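Local coordinates for peptide ABC transporter, peptide-binding protein (Enterococcus faecalis, PDB 3O6P), which probably binds peptides outside the cell for uptake by an ABC transporter, this chain being one piece of the longer binding protein, at residues I33-V39 with V223-Q227; T100-S105 with D149-I154; Y182-F187 with T215-G221. One frame throughout, in Å; residues are numbered along the deposited sequence.

Interaction 1: residues I33-V39 with V223-Q227; sequences IDRKALV and VPLFQ
Arg-35 reaches across from the first turn of helix 35-43 and holds the carbonyl oxygen of Pro-224 side-on with two nitrogens. NE of Arg-35 lies 2.9 Å from Pro-224 O, and NH2 of Arg-35 lies 3.0 Å from the same atom. That oxygen sits almost in the guanidinium plane, so both N-H groups converge on it, NH2 lying nearly in line with the C=O bond. A bend at chi2 (-59°) folds the arginine chain back along the strand, and its CD then passes 3.4 Å from Leu-225 O. NH2 also packs on the CG1 methyl of Val-223.

Apolar groups flank this grip. The CD1 methyl of Ile-33 touches CD2 of Leu-225 at 4.1 Å. Farther along the helix, CD2 of Leu-38 meets the edge of the Phe-226 ring, near the ring plane. CG1 of Val-39 abuts CB of Phe-226 at 3.6 Å, the two side chains sliding past each other in opposite directions.

The second shell fixes the arginine and the helix that carries it. NH2 of Arg-35 has a further partner in the hydroxyl of Ser-30, while NH1 makes a weak bond to Ile-33 O. Asp-34 caps the helix, its OD1 accepting from Ala-37 N at 3.2 Å from above the carboxylate plane. On the strand side, Leu-225 and Phe-226 both face Gln-7 of strand 5-11 in a classic beta bulge.

Leu-225 O is buried here without a hydrogen-bond partner, whereas Pro-224 O receives two donors from one cation. The double grip in a largely buried setting ties the start of the helix to strand 223-228, outermost of the sheet in this chain, and the nearby carbonyl oxygens probably help to offset the arginine's charge.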
ATOM      1  N   ILE A  33      -5.947   0.992  10.840  1.00 11.92           N
ATOM      2  CA  ILE A  33      -5.910  -0.477  10.767  1.00 11.70           C
ATOM      3  C   ILE A  33      -4.834  -1.042  11.689  1.00 12.61           C
ATOM      4  O   ILE A  33      -3.641  -0.784  11.506  1.00 13.59           O
ATOM      5  CB  ILE A  33      -5.678  -0.947   9.305  1.00 11.58           C
ATOM      6  CG1 ILE A  33      -6.709  -0.333   8.327  1.00 11.12           C
ATOM      7  CG2 ILE A  33      -5.605  -2.495   9.215  1.00 12.60           C
ATOM      8  CD1 ILE A  33      -6.241  -0.430   6.869  1.00 11.14           C
ATOM      9  N   ASP A  34      -5.270  -1.796  12.683  1.00 12.79           N
ATOM     10  CA  ASP A  34      -4.361  -2.430  13.648  1.00 13.06           C
ATOM     11  C   ASP A  34      -3.772  -3.663  12.980  1.00 13.08           C
ATOM     12  O   ASP A  34      -4.367  -4.734  13.024  1.00 14.26           O
ATOM     13  CB  ASP A  34      -5.152  -2.780  14.911  1.00 13.93           C
ATOM     14  CG  ASP A  34      -4.297  -3.320  16.043  1.00 15.17           C
ATOM     15  OD1 ASP A  34      -3.095  -3.631  15.834  1.00 18.01           O
ATOM     16  OD2 ASP A  34      -4.859  -3.454  17.174  1.00 15.88           O
ATOM     17  N   ARG A  35      -2.605  -3.498  12.359  1.00 12.84           N
ATOM     18  CA  ARG A  35      -1.947  -4.588  11.623  1.00 13.94           C
ATOM     19  C   ARG A  35      -1.550  -5.743  12.552  1.00 14.18           C
ATOM     20  O   ARG A  35      -1.555  -6.916  12.131  1.00 14.07           O
ATOM     21  CB  ARG A  35      -0.643  -4.104  10.951  1.00 13.89           C
ATOM     22  CG  ARG A  35      -0.656  -2.817  10.088  1.00 17.69           C
ATOM     23  CD  ARG A  35      -1.596  -2.928   8.971  1.00 17.71           C
ATOM     24  NE  ARG A  35      -1.406  -1.924   7.895  1.00 14.43           N
ATOM     25  CZ  ARG A  35      -1.558  -0.596   8.016  1.00 12.08           C
ATOM     26  NH1 ARG A  35      -1.843  -0.013   9.187  1.00 14.35           N
ATOM     27  NH2 ARG A  35      -1.440   0.176   6.947  1.00 12.88           N
ATOM     28  N   LYS A  36      -1.167  -5.418  13.789  1.00 14.80           N
ATOM     29  CA  LYS A  36      -0.812  -6.456  14.763  1.00 16.12           C
ATOM     30  C   LYS A  36      -2.029  -7.369  15.029  1.00 16.17           C
ATOM     31  O   LYS A  36      -1.933  -8.596  14.973  1.00 16.02           O
ATOM     32  CB  LYS A  36      -0.300  -5.817  16.066  1.00 16.72           C
ATOM     33  CG  LYS A  36       0.265  -6.828  17.063  1.00 20.75           C
ATOM     34  CD  LYS A  36       0.743  -6.139  18.349  1.00 28.78           C
ATOM     35  CE  LYS A  36       1.439  -7.132  19.288  1.00 33.14           C
ATOM     36  NZ  LYS A  36       2.756  -7.637  18.757  1.00 37.23           N
ATOM     37  N   ALA A  37      -3.179  -6.772  15.290  1.00 17.01           N
ATOM     38  CA  ALA A  37      -4.400  -7.562  15.490  1.00 16.95           C
ATOM     39  C   ALA A  37      -4.737  -8.362  14.230  1.00 17.34           C
ATOM     40  O   ALA A  37      -5.179  -9.531  14.305  1.00 19.41           O
ATOM     41  CB  ALA A  37      -5.581  -6.622  15.864  1.00 17.58           C
ATOM     42  N   LEU A  38      -4.577  -7.735  13.067  1.00 15.96           N
ATOM     43  CA  LEU A  38      -4.902  -8.414  11.825  1.00 16.27           C
ATOM     44  C   LEU A  38      -4.060  -9.678  11.719  1.00 16.64           C
ATOM     45  O   LEU A  38      -4.588 -10.762  11.464  1.00 17.16           O
ATOM     46  CB  LEU A  38      -4.674  -7.510  10.600  1.00 15.92           C
ATOM     47  CG  LEU A  38      -4.804  -8.140   9.197  1.00 16.37           C
ATOM     48  CD1 LEU A  38      -6.216  -8.723   8.917  1.00 17.25           C
ATOM     49  CD2 LEU A  38      -4.422  -7.087   8.145  1.00 15.64           C
ATOM     50  N   VAL A  39      -2.754  -9.551  11.912  1.00 16.80           N
ATOM     51  CA  VAL A  39      -1.915 -10.738  11.719  1.00 17.70           C
ATOM     52  C   VAL A  39      -1.982 -11.771  12.832  1.00 19.00           C
ATOM     53  O   VAL A  39      -1.958 -12.970  12.550  1.00 19.47           O
ATOM     54  CB  VAL A  39      -0.440 -10.422  11.345  1.00 17.68           C
ATOM     55  CG1 VAL A  39      -0.400  -9.603  10.056  1.00 17.57           C
ATOM     56  CG2 VAL A  39       0.269  -9.719  12.475  1.00 17.11           C
ATOM     57  N   VAL A 223      -1.480   1.096   0.589  1.00  9.70           N
ATOM     58  CA  VAL A 223      -1.626   0.822   2.033  1.00 10.58           C
ATOM     59  C   VAL A 223      -1.235  -0.645   2.294  1.00 10.69           C
ATOM     60  O   VAL A 223      -2.072  -1.544   2.128  1.00 11.78           O
ATOM     61  CB  VAL A 223      -3.069   1.129   2.556  1.00 10.54           C
ATOM     62  CG1 VAL A 223      -3.169   0.812   4.075  1.00 12.41           C
ATOM     63  CG2 VAL A 223      -3.445   2.594   2.300  1.00 11.18           C
ATOM     64  N   PRO A 224       0.040  -0.905   2.652  1.00 11.28           N
ATOM     65  CA  PRO A 224       0.428  -2.310   2.957  1.00 11.22           C
ATOM     66  C   PRO A 224      -0.320  -2.830   4.170  1.00 11.83           C
ATOM     67  O   PRO A 224      -0.532  -2.085   5.126  1.00 12.11           O
ATOM     68  CB  PRO A 224       1.943  -2.206   3.235  1.00 12.43           C
ATOM     69  CG  PRO A 224       2.371  -0.928   2.510  1.00 12.58           C
ATOM     70  CD  PRO A 224       1.195   0.015   2.769  1.00 11.63           C
ATOM     71  N   LEU A 225      -0.757  -4.086   4.085  1.00 10.86           N
ATOM     72  CA  LEU A 225      -1.536  -4.706   5.154  1.00 10.77           C
ATOM     73  C   LEU A 225      -0.709  -5.704   5.968  1.00 11.30           C
ATOM     74  O   LEU A 225      -0.784  -5.709   7.203  1.00 11.57           O
ATOM     75  CB  LEU A 225      -2.786  -5.379   4.574  1.00 10.35           C
ATOM     76  CG  LEU A 225      -3.758  -4.436   3.858  1.00 11.00           C
ATOM     77  CD1 LEU A 225      -4.886  -5.296   3.287  1.00 12.84           C
ATOM     78  CD2 LEU A 225      -4.301  -3.388   4.858  1.00 12.76           C
ATOM     79  N   PHE A 226       0.070  -6.549   5.288  1.00 11.26           N
ATOM     80  CA  PHE A 226       0.925  -7.500   5.982  1.00 12.44           C
ATOM     81  C   PHE A 226       1.950  -8.072   5.022  1.00 13.55           C
ATOM     82  O   PHE A 226       1.834  -7.903   3.802  1.00 13.20           O
ATOM     83  CB  PHE A 226       0.104  -8.639   6.646  1.00 12.66           C
ATOM     84  CG  PHE A 226      -0.747  -9.456   5.680  1.00 14.05           C
ATOM     85  CD1 PHE A 226      -0.191 -10.548   5.001  1.00 13.96           C
ATOM     86  CD2 PHE A 226      -2.107  -9.174   5.491  1.00 14.50           C
ATOM     87  CE1 PHE A 226      -0.966 -11.351   4.106  1.00 16.35           C
ATOM     88  CE2 PHE A 226      -2.901  -9.955   4.609  1.00 14.13           C
ATOM     89  CZ  PHE A 226      -2.321 -11.053   3.911  1.00 16.91           C
ATOM     90  N   GLN A 227       2.959  -8.734   5.583  1.00 15.29           N
ATOM     91  CA  GLN A 227       3.952  -9.484   4.800  1.00 17.44           C
ATOM     92  C   GLN A 227       3.812 -10.978   5.120  1.00 19.38           C
ATOM     93  O   GLN A 227       3.493 -11.356   6.245  1.00 18.23           O
ATOM     94  CB  GLN A 227       5.359  -8.982   5.148  1.00 17.50           C
ATOM     95  CG  GLN A 227       6.495  -9.862   4.606  1.00 18.33           C
ATOM     96  CD  GLN A 227       7.857  -9.375   5.045  1.00 19.53           C
ATOM     97  OE1 GLN A 227       8.059  -8.176   5.324  1.00 19.48           O
ATOM     98  NE2 GLN A 227       8.811 -10.301   5.113  1.00 21.94           N
TER

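Interaction 2: residues T100-S105 with D149-I154; sequences TMDILS and DFDAVI
Ile-103 and Ile-154 pack together on one face of the sheet, where CG2 of Ile-103 lies 3.7 Å from CD1 of Ile-154. On that face Ala-152 offers its CB to CG1 of Ile-103 and, at 3.8 Å, to the CE methyl of selenomethionine Met-101. Helix 109-125 covers this side, with Val-115 touching both isoleucines.

Leu-104 and Val-153 project side by side from the other face. With CG of Leu-104 anti to its own backbone N (chi1 -179°), CD2 is carried to 3.7 Å from CG2 of Val-153 and also against CB of Phe-150. CG1 of Val-153 in turn lies over one face of the Phe-150 ring, offset toward the rim, and helix 138-147 packs against this layer.

Between the layers the backbones pair in parallel. Ala-152 N donates to Asp-102 O, Leu-104 N to Ala-152 O at 2.7 Å, and Ile-154 N to Leu-104 O.

At the polar edge, where the second segment is still a loop, the side chain of Asp-151 continues the pairing: its OD2 accepts from Asp-102 N at 2.8 Å through the anti lone pair. A water also donates to this OD2. A second water accepts from Asp-151 N at 3.0 Å, beside the Asp-102 carboxylate, which is turned to the hydroxyls of Thr-132 and Ser-134 on strand 129-136.

The parallel strands 129-136, 99-106 and 152-158 belong to a five-stranded mixed sheet with helices on both faces, consistent with a lobe of the solute-binding (periplasmic-binding-protein-like) fold.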
ATOM      1  N   THR A 100     -18.111   7.327   1.022  1.00 15.57           N
ATOM      2  CA  THR A 100     -18.586   5.951   0.934  1.00 16.53           C
ATOM      3  C   THR A 100     -17.633   5.272  -0.024  1.00 16.43           C
ATOM      4  O   THR A 100     -17.395   5.745  -1.145  1.00 17.28           O
ATOM      5  CB  THR A 100     -20.053   5.839   0.443  1.00 17.93           C
ATOM      6  OG1 THR A 100     -20.909   6.427   1.423  1.00 19.94           O
ATOM      7  CG2 THR A 100     -20.463   4.377   0.272  1.00 20.51           C
HETATM    8  N   MSE A 101     -16.989   4.221   0.467  1.00 15.36           N
HETATM    9  CA  MSE A 101     -15.961   3.550  -0.331  1.00 15.13           C
HETATM   10  C   MSE A 101     -16.135   2.054  -0.304  1.00 15.03           C
HETATM   11  O   MSE A 101     -16.446   1.481   0.734  1.00 14.92           O
HETATM   12  CB  MSE A 101     -14.565   3.919   0.161  1.00 15.37           C
HETATM   13  CG  MSE A 101     -14.290   3.550   1.608  1.00 15.00           C
HETATM   14 SE   MSE A 101     -12.456   4.006   2.144  0.75 14.21          SE
HETATM   15  CE  MSE A 101     -11.544   2.672   1.103  1.00 16.11           C
ATOM     16  N   ASP A 102     -15.907   1.423  -1.450  1.00 14.90           N
ATOM     17  CA  ASP A 102     -15.998  -0.018  -1.560  1.00 15.22           C
ATOM     18  C   ASP A 102     -14.593  -0.612  -1.595  1.00 14.69           C
ATOM     19  O   ASP A 102     -13.711  -0.064  -2.247  1.00 17.12           O
ATOM     20  CB  ASP A 102     -16.739  -0.385  -2.855  1.00 16.52           C
ATOM     21  CG  ASP A 102     -16.994  -1.866  -2.973  1.00 18.90           C
ATOM     22  OD1 ASP A 102     -17.779  -2.402  -2.163  1.00 22.18           O
ATOM     23  OD2 ASP A 102     -16.435  -2.492  -3.902  1.00 22.41           O
ATOM     24  N   ILE A 103     -14.384  -1.742  -0.926  1.00 14.04           N
ATOM     25  CA  ILE A 103     -13.110  -2.451  -1.052  1.00 13.45           C
ATOM     26  C   ILE A 103     -13.341  -3.737  -1.854  1.00 13.70           C
ATOM     27  O   ILE A 103     -14.045  -4.645  -1.403  1.00 14.35           O
ATOM     28  CB  ILE A 103     -12.480  -2.837   0.315  1.00 14.49           C
ATOM     29  CG1 ILE A 103     -12.428  -1.644   1.260  1.00 14.89           C
ATOM     30  CG2 ILE A 103     -11.057  -3.450   0.104  1.00 13.81           C
ATOM     31  CD1 ILE A 103     -12.001  -2.031   2.675  1.00 15.55           C
ATOM     32  N   LEU A 104     -12.743  -3.796  -3.036  1.00 12.69           N
ATOM     33  CA  LEU A 104     -12.775  -4.979  -3.872  1.00 13.27           C
ATOM     34  C   LEU A 104     -11.745  -5.968  -3.319  1.00 13.42           C
ATOM     35  O   LEU A 104     -10.646  -5.569  -2.939  1.00 12.99           O
ATOM     36  CB  LEU A 104     -12.411  -4.555  -5.290  1.00 13.66           C
ATOM     37  CG  LEU A 104     -12.378  -5.582  -6.408  1.00 14.88           C
ATOM     38  CD1 LEU A 104     -13.790  -6.144  -6.657  1.00 17.03           C
ATOM     39  CD2 LEU A 104     -11.805  -4.892  -7.666  1.00 17.34           C
ATOM     40  N   SER A 105     -12.089  -7.247  -3.253  0.50 13.55           N
ATOM     41  CA  SER A 105     -11.134  -8.228  -2.750  0.50 13.71           C
ATOM     42  C   SER A 105     -11.366  -9.591  -3.357  0.50 13.86           C
ATOM     43  O   SER A 105     -12.332  -9.812  -4.098  0.50 14.10           O
ATOM     44  CB  SER A 105     -11.224  -8.349  -1.222  0.50 14.43           C
ATOM     45  OG  SER A 105     -12.393  -9.068  -0.836  0.50 14.34           O
ATOM     46  N   ASP A 149     -12.634   0.052 -11.911  0.50 17.36           N
ATOM     47  CA  ASP A 149     -13.961  -0.167 -11.325  0.50 17.79           C
ATOM     48  C   ASP A 149     -13.867  -0.605  -9.867  0.50 16.85           C
ATOM     49  O   ASP A 149     -14.246  -1.730  -9.510  0.50 16.46           O
ATOM     50  CB  ASP A 149     -14.759  -1.185 -12.147  0.50 19.03           C
ATOM     51  CG  ASP A 149     -15.066  -0.688 -13.535  0.50 22.36           C
ATOM     52  OD1 ASP A 149     -15.568   0.455 -13.652  0.50 26.48           O
ATOM     53  OD2 ASP A 149     -14.798  -1.426 -14.510  0.50 25.17           O
ATOM     54  N   PHE A 150     -13.338   0.292  -9.034  1.00 15.59           N
ATOM     55  CA  PHE A 150     -13.145   0.029  -7.598  1.00 14.66           C
ATOM     56  C   PHE A 150     -12.821   1.361  -6.928  1.00 14.42           C
ATOM     57  O   PHE A 150     -12.413   2.312  -7.597  1.00 15.01           O
ATOM     58  CB  PHE A 150     -11.983  -0.969  -7.349  1.00 14.84           C
ATOM     59  CG  PHE A 150     -10.624  -0.426  -7.718  1.00 13.43           C
ATOM     60  CD1 PHE A 150      -9.844   0.201  -6.757  1.00 12.94           C
ATOM     61  CD2 PHE A 150     -10.114  -0.579  -9.028  1.00 13.06           C
ATOM     62  CE1 PHE A 150      -8.578   0.736  -7.061  1.00 12.86           C
ATOM     63  CE2 PHE A 150      -8.837  -0.064  -9.344  1.00 12.79           C
ATOM     64  CZ  PHE A 150      -8.065   0.589  -8.341  1.00 12.33           C
ATOM     65  N   ASP A 151     -13.001   1.411  -5.610  1.00 13.48           N
ATOM     66  CA  ASP A 151     -12.512   2.507  -4.798  1.00 13.38           C
ATOM     67  C   ASP A 151     -11.210   2.085  -4.149  1.00 13.31           C
ATOM     68  O   ASP A 151     -10.199   2.795  -4.285  1.00 14.18           O
ATOM     69  CB  ASP A 151     -13.535   2.892  -3.719  1.00 13.97           C
ATOM     70  CG  ASP A 151     -14.839   3.390  -4.318  1.00 16.32           C
ATOM     71  OD1 ASP A 151     -14.814   4.153  -5.328  1.00 19.32           O
ATOM     72  OD2 ASP A 151     -15.898   3.017  -3.784  1.00 18.45           O
ATOM     73  N   ALA A 152     -11.238   0.951  -3.435  1.00 12.37           N
ATOM     74  CA  ALA A 152     -10.029   0.306  -2.939  1.00 11.71           C
ATOM     75  C   ALA A 152      -9.996  -1.132  -3.436  1.00 12.49           C
ATOM     76  O   ALA A 152     -11.059  -1.737  -3.714  1.00 12.99           O
ATOM     77  CB  ALA A 152      -9.974   0.347  -1.405  1.00 11.93           C
ATOM     78  N   VAL A 153      -8.798  -1.676  -3.598  1.00 11.85           N
ATOM     79  CA  VAL A 153      -8.688  -3.094  -3.970  1.00 12.17           C
ATOM     80  C   VAL A 153      -7.535  -3.741  -3.206  1.00 12.46           C
ATOM     81  O   VAL A 153      -6.427  -3.204  -3.159  1.00 13.36           O
ATOM     82  CB  VAL A 153      -8.555  -3.333  -5.510  1.00 11.93           C
ATOM     83  CG1 VAL A 153      -7.341  -2.599  -6.118  1.00 13.61           C
ATOM     84  CG2 VAL A 153      -8.540  -4.865  -5.833  1.00 13.09           C
ATOM     85  N   ILE A 154      -7.812  -4.896  -2.611  1.00 12.70           N
ATOM     86  CA  ILE A 154      -6.762  -5.642  -1.882  1.00 12.88           C
ATOM     87  C   ILE A 154      -6.151  -6.691  -2.783  1.00 13.91           C
ATOM     88  O   ILE A 154      -6.858  -7.477  -3.434  1.00 14.82           O
ATOM     89  CB  ILE A 154      -7.306  -6.255  -0.571  1.00 12.24           C
ATOM     90  CG1 ILE A 154      -7.740  -5.128   0.398  1.00 12.38           C
ATOM     91  CG2 ILE A 154      -6.238  -7.132   0.054  1.00 13.86           C
ATOM     92  CD1 ILE A 154      -8.448  -5.604   1.647  1.00 14.41           C
TER
HETATM   93  O   HOH W   1     -18.506   3.380  -3.379  1.00 42.20           O
HETATM   94  O   HOH W   2     -14.086  -1.303  -4.969  1.00 21.46           O

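Interaction 3: residues Y182-F187 with T215-G221; sequences YNNAEF and TIMGDMG
A helix start and a helix end meet here: the N-cap of helix 185-195, Asn-184, and Asp-219, the first residue beyond helix 202-218, are joined through their side chains. Tyr-182 OH donates to Asp-219 OD1 at 2.6 Å, meeting it on the syn side and 15° out of the carboxylate plane. The tyrosine ring and the carboxylate are turned steeply to each other, with OD1 at the ring's edge. Asn-184 ND2 gives its N-H to the other oxygen, Asp-219 OD2, at 2.9 Å; the acceptor is in the plane of the amide, but the donor approaches from above the carboxylate. Both carboxylate oxygens are therefore engaged, OD1 by Tyr-182 and OD2 by Asn-184.

The amide of Asn-184 works in two directions. While ND2 reaches across, OD1 accepts from Phe-187 N at 2.9 Å and caps the helix, so the cap and the bridge fix the amide's rotation together. On the other side the helix ends in a Schellman motif: Gly-221 N bonds to Ile-216 O, and Met-220, a selenomethionine, takes the positive phi. This turn lays the bare backbone of Gly-221 against the tyrosine ring, its CA 3.4 Å from CE1 of Tyr-182.

Ile-216 spreads its branches over two aromatic residues. Its CG1 lies 3.7 Å from CE2 of Tyr-182, and its CG2, in the crowded position between backbone N and carbonyl carbon, lies 3.6 Å from CE1 of Phe-187. Phe-171 from a loop touches both Phe-187 and Ile-216. Nearer the cap, the CG2 methyl of Thr-215 rests 3.6 Å from Asn-184 OD1, while its hydroxyl bonds to Asn-211 O within the helix.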
ATOM      1  N   TYR A 182      -1.477   5.591  -8.746  1.00 14.44           N
ATOM      2  CA  TYR A 182      -0.633   6.428  -7.920  1.00 13.73           C
ATOM      3  C   TYR A 182       0.318   7.148  -8.864  1.00 14.15           C
ATOM      4  O   TYR A 182       0.842   6.561  -9.820  1.00 14.28           O
ATOM      5  CB  TYR A 182       0.181   5.550  -6.985  1.00 13.53           C
ATOM      6  CG  TYR A 182       1.224   6.285  -6.173  1.00 11.64           C
ATOM      7  CD1 TYR A 182       0.842   7.227  -5.207  1.00 12.58           C
ATOM      8  CD2 TYR A 182       2.595   6.002  -6.335  1.00 12.39           C
ATOM      9  CE1 TYR A 182       1.797   7.875  -4.424  1.00 12.04           C
ATOM     10  CE2 TYR A 182       3.576   6.642  -5.545  1.00 13.03           C
ATOM     11  CZ  TYR A 182       3.159   7.564  -4.579  1.00 13.17           C
ATOM     12  OH  TYR A 182       4.082   8.217  -3.799  1.00 14.06           O
ATOM     13  N   ASN A 183       0.517   8.432  -8.607  1.00 14.48           N
ATOM     14  CA  ASN A 183       1.341   9.250  -9.478  1.00 15.44           C
ATOM     15  C   ASN A 183       2.093  10.293  -8.662  1.00 15.68           C
ATOM     16  O   ASN A 183       1.569  11.376  -8.341  1.00 17.28           O
ATOM     17  CB  ASN A 183       0.495   9.908 -10.584  1.00 15.78           C
ATOM     18  CG  ASN A 183       1.356  10.610 -11.648  1.00 18.76           C
ATOM     19  OD1 ASN A 183       2.503  10.966 -11.411  1.00 20.24           O
ATOM     20  ND2 ASN A 183       0.789  10.813 -12.813  1.00 24.11           N
ATOM     21  N   ASN A 184       3.326   9.949  -8.323  1.00 14.50           N
ATOM     22  CA  ASN A 184       4.196  10.829  -7.579  1.00 14.23           C
ATOM     23  C   ASN A 184       5.472  10.969  -8.403  1.00 15.19           C
ATOM     24  O   ASN A 184       6.181   9.983  -8.663  1.00 14.15           O
ATOM     25  CB  ASN A 184       4.463  10.213  -6.190  1.00 14.64           C
ATOM     26  CG  ASN A 184       5.398  11.064  -5.330  1.00 14.56           C
ATOM     27  OD1 ASN A 184       6.500  11.368  -5.732  1.00 17.55           O
ATOM     28  ND2 ASN A 184       4.959  11.412  -4.123  1.00 14.88           N
ATOM     29  N   ALA A 185       5.735  12.202  -8.825  1.00 16.08           N
ATOM     30  CA  ALA A 185       6.883  12.512  -9.687  1.00 17.36           C
ATOM     31  C   ALA A 185       8.237  12.115  -9.077  1.00 17.65           C
ATOM     32  O   ALA A 185       9.128  11.623  -9.801  1.00 18.43           O
ATOM     33  CB  ALA A 185       6.868  13.987 -10.109  1.00 17.81           C
ATOM     34  N   GLU A 186       8.411  12.317  -7.776  0.50 17.64           N
ATOM     35  CA  GLU A 186       9.662  11.902  -7.130  0.50 17.01           C
ATOM     36  C   GLU A 186       9.784  10.395  -7.043  0.50 16.58           C
ATOM     37  O   GLU A 186      10.872   9.839  -7.249  0.50 16.52           O
ATOM     38  CB  GLU A 186       9.819  12.550  -5.759  0.50 17.81           C
ATOM     39  CG  GLU A 186      10.341  13.958  -5.886  0.50 20.06           C
ATOM     40  CD  GLU A 186      11.617  14.000  -6.696  0.50 22.27           C
ATOM     41  OE1 GLU A 186      11.610  14.577  -7.806  0.50 24.68           O
ATOM     42  OE2 GLU A 186      12.628  13.447  -6.232  0.50 23.22           O
ATOM     43  N   PHE A 187       8.668   9.724  -6.767  1.00 15.46           N
ATOM     44  CA  PHE A 187       8.701   8.269  -6.776  1.00 14.67           C
ATOM     45  C   PHE A 187       9.162   7.765  -8.145  1.00 14.92           C
ATOM     46  O   PHE A 187      10.107   6.931  -8.230  1.00 15.04           O
ATOM     47  CB  PHE A 187       7.356   7.658  -6.419  1.00 14.12           C
ATOM     48  CG  PHE A 187       7.403   6.154  -6.331  1.00 13.01           C
ATOM     49  CD1 PHE A 187       7.837   5.523  -5.147  1.00 12.82           C
ATOM     50  CD2 PHE A 187       7.038   5.368  -7.429  1.00 15.13           C
ATOM     51  CE1 PHE A 187       7.888   4.154  -5.042  1.00 11.59           C
ATOM     52  CE2 PHE A 187       7.093   3.967  -7.347  1.00 15.19           C
ATOM     53  CZ  PHE A 187       7.527   3.351  -6.155  1.00 13.09           C
ATOM     54  N   THR A 215       9.538   7.346  -0.309  1.00 10.60           N
ATOM     55  CA  THR A 215       8.608   8.299  -0.939  1.00 11.58           C
ATOM     56  C   THR A 215       7.167   7.768  -0.929  1.00 10.98           C
ATOM     57  O   THR A 215       6.249   8.458  -0.488  1.00 12.24           O
ATOM     58  CB  THR A 215       9.037   8.606  -2.375  1.00 11.26           C
ATOM     59  OG1 THR A 215      10.349   9.205  -2.348  1.00 13.41           O
ATOM     60  CG2 THR A 215       8.050   9.585  -3.043  1.00 13.34           C
ATOM     61  N   ILE A 216       6.979   6.541  -1.384  1.00 10.86           N
ATOM     62  CA  ILE A 216       5.617   5.980  -1.426  1.00  9.97           C
ATOM     63  C   ILE A 216       5.055   5.741  -0.030  1.00 10.42           C
ATOM     64  O   ILE A 216       3.864   5.929   0.190  1.00 10.73           O
ATOM     65  CB  ILE A 216       5.511   4.735  -2.340  1.00  9.64           C
ATOM     66  CG1 ILE A 216       4.037   4.384  -2.593  1.00 10.64           C
ATOM     67  CG2 ILE A 216       6.338   3.561  -1.801  1.00 10.56           C
ATOM     68  CD1 ILE A 216       3.859   3.345  -3.693  1.00  9.93           C
HETATM   69  N   MSE A 217       5.914   5.386   0.934  1.00  9.70           N
HETATM   70  CA  MSE A 217       5.414   5.260   2.309  1.00 10.39           C
HETATM   71  C   MSE A 217       5.149   6.612   2.933  1.00 11.09           C
HETATM   72  O   MSE A 217       4.232   6.757   3.765  1.00 12.08           O
HETATM   73  CB  MSE A 217       6.372   4.422   3.146  1.00 10.28           C
HETATM   74  CG  MSE A 217       6.319   2.952   2.712  1.00 11.42           C
HETATM   75 SE   MSE A 217       4.602   2.062   2.993  0.75 11.64          SE
HETATM   76  CE  MSE A 217       3.811   2.315   1.236  1.00 13.40           C
ATOM     77  N   GLY A 218       5.921   7.619   2.501  1.00 11.74           N
ATOM     78  CA  GLY A 218       5.772   8.977   3.057  1.00 12.42           C
ATOM     79  C   GLY A 218       4.479   9.660   2.649  1.00 13.17           C
ATOM     80  O   GLY A 218       3.963  10.486   3.394  1.00 14.05           O
ATOM     81  N   ASP A 219       3.960   9.342   1.466  1.00 13.07           N
ATOM     82  CA  ASP A 219       2.641   9.874   1.077  1.00 13.94           C
ATOM     83  C   ASP A 219       1.592   8.752   0.995  1.00 12.95           C
ATOM     84  O   ASP A 219       0.531   8.955   0.446  1.00 13.07           O
ATOM     85  CB  ASP A 219       2.650  10.807  -0.178  1.00 16.72           C
ATOM     86  CG  ASP A 219       2.849  10.072  -1.476  1.00 17.17           C
ATOM     87  OD1 ASP A 219       3.214   8.870  -1.436  1.00 20.01           O
ATOM     88  OD2 ASP A 219       2.634  10.701  -2.553  1.00 17.73           O
HETATM   89  N   MSE A 220       1.915   7.589   1.578  1.00 12.09           N
HETATM   90  CA  MSE A 220       1.034   6.411   1.627  1.00 10.99           C
HETATM   91  C   MSE A 220       0.310   6.158   0.309  1.00 11.36           C
HETATM   92  O   MSE A 220      -0.920   6.064   0.256  1.00 11.94           O
HETATM   93  CB  MSE A 220       0.061   6.472   2.830  1.00 11.62           C
HETATM   94  CG  MSE A 220      -0.546   5.136   3.213  1.00 13.64           C
HETATM   95 SE   MSE A 220       0.770   3.868   3.864  0.75 14.42          SE
HETATM   96  CE  MSE A 220       1.404   4.821   5.431  1.00 17.18           C
ATOM     97  N   GLY A 221       1.090   5.977  -0.749  1.00 11.10           N
ATOM     98  CA  GLY A 221       0.504   5.847  -2.087  1.00 11.18           C
ATOM     99  C   GLY A 221      -0.235   4.541  -2.289  1.00 11.21           C
ATOM    100  O   GLY A 221      -1.126   4.451  -3.173  1.00 11.94           O
TER

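Interactions 1 and 2 reach the same five-stranded mixed sheet, the first at outermost strand 223-228 and the second between strands 99-106 and 152-158. Their centres lie about 17 Å apart, yet they touch where Leu-225 CD1 packs 3.9 Å from Ile-154 CD1. The centre of interaction 3 lies about 20 Å from the centres of both; it meets interaction 1 through Pro-224 and Met-217, but does not touch interaction 2. Along the chain, interaction 2 closes before interaction 3 opens, and both are nested inside the loop closed by interaction 1. Helix 202-218 is followed, after a short turn, by strand 223-228, so the turn of interaction 3 passes the chain to the strand that interaction 1 uses.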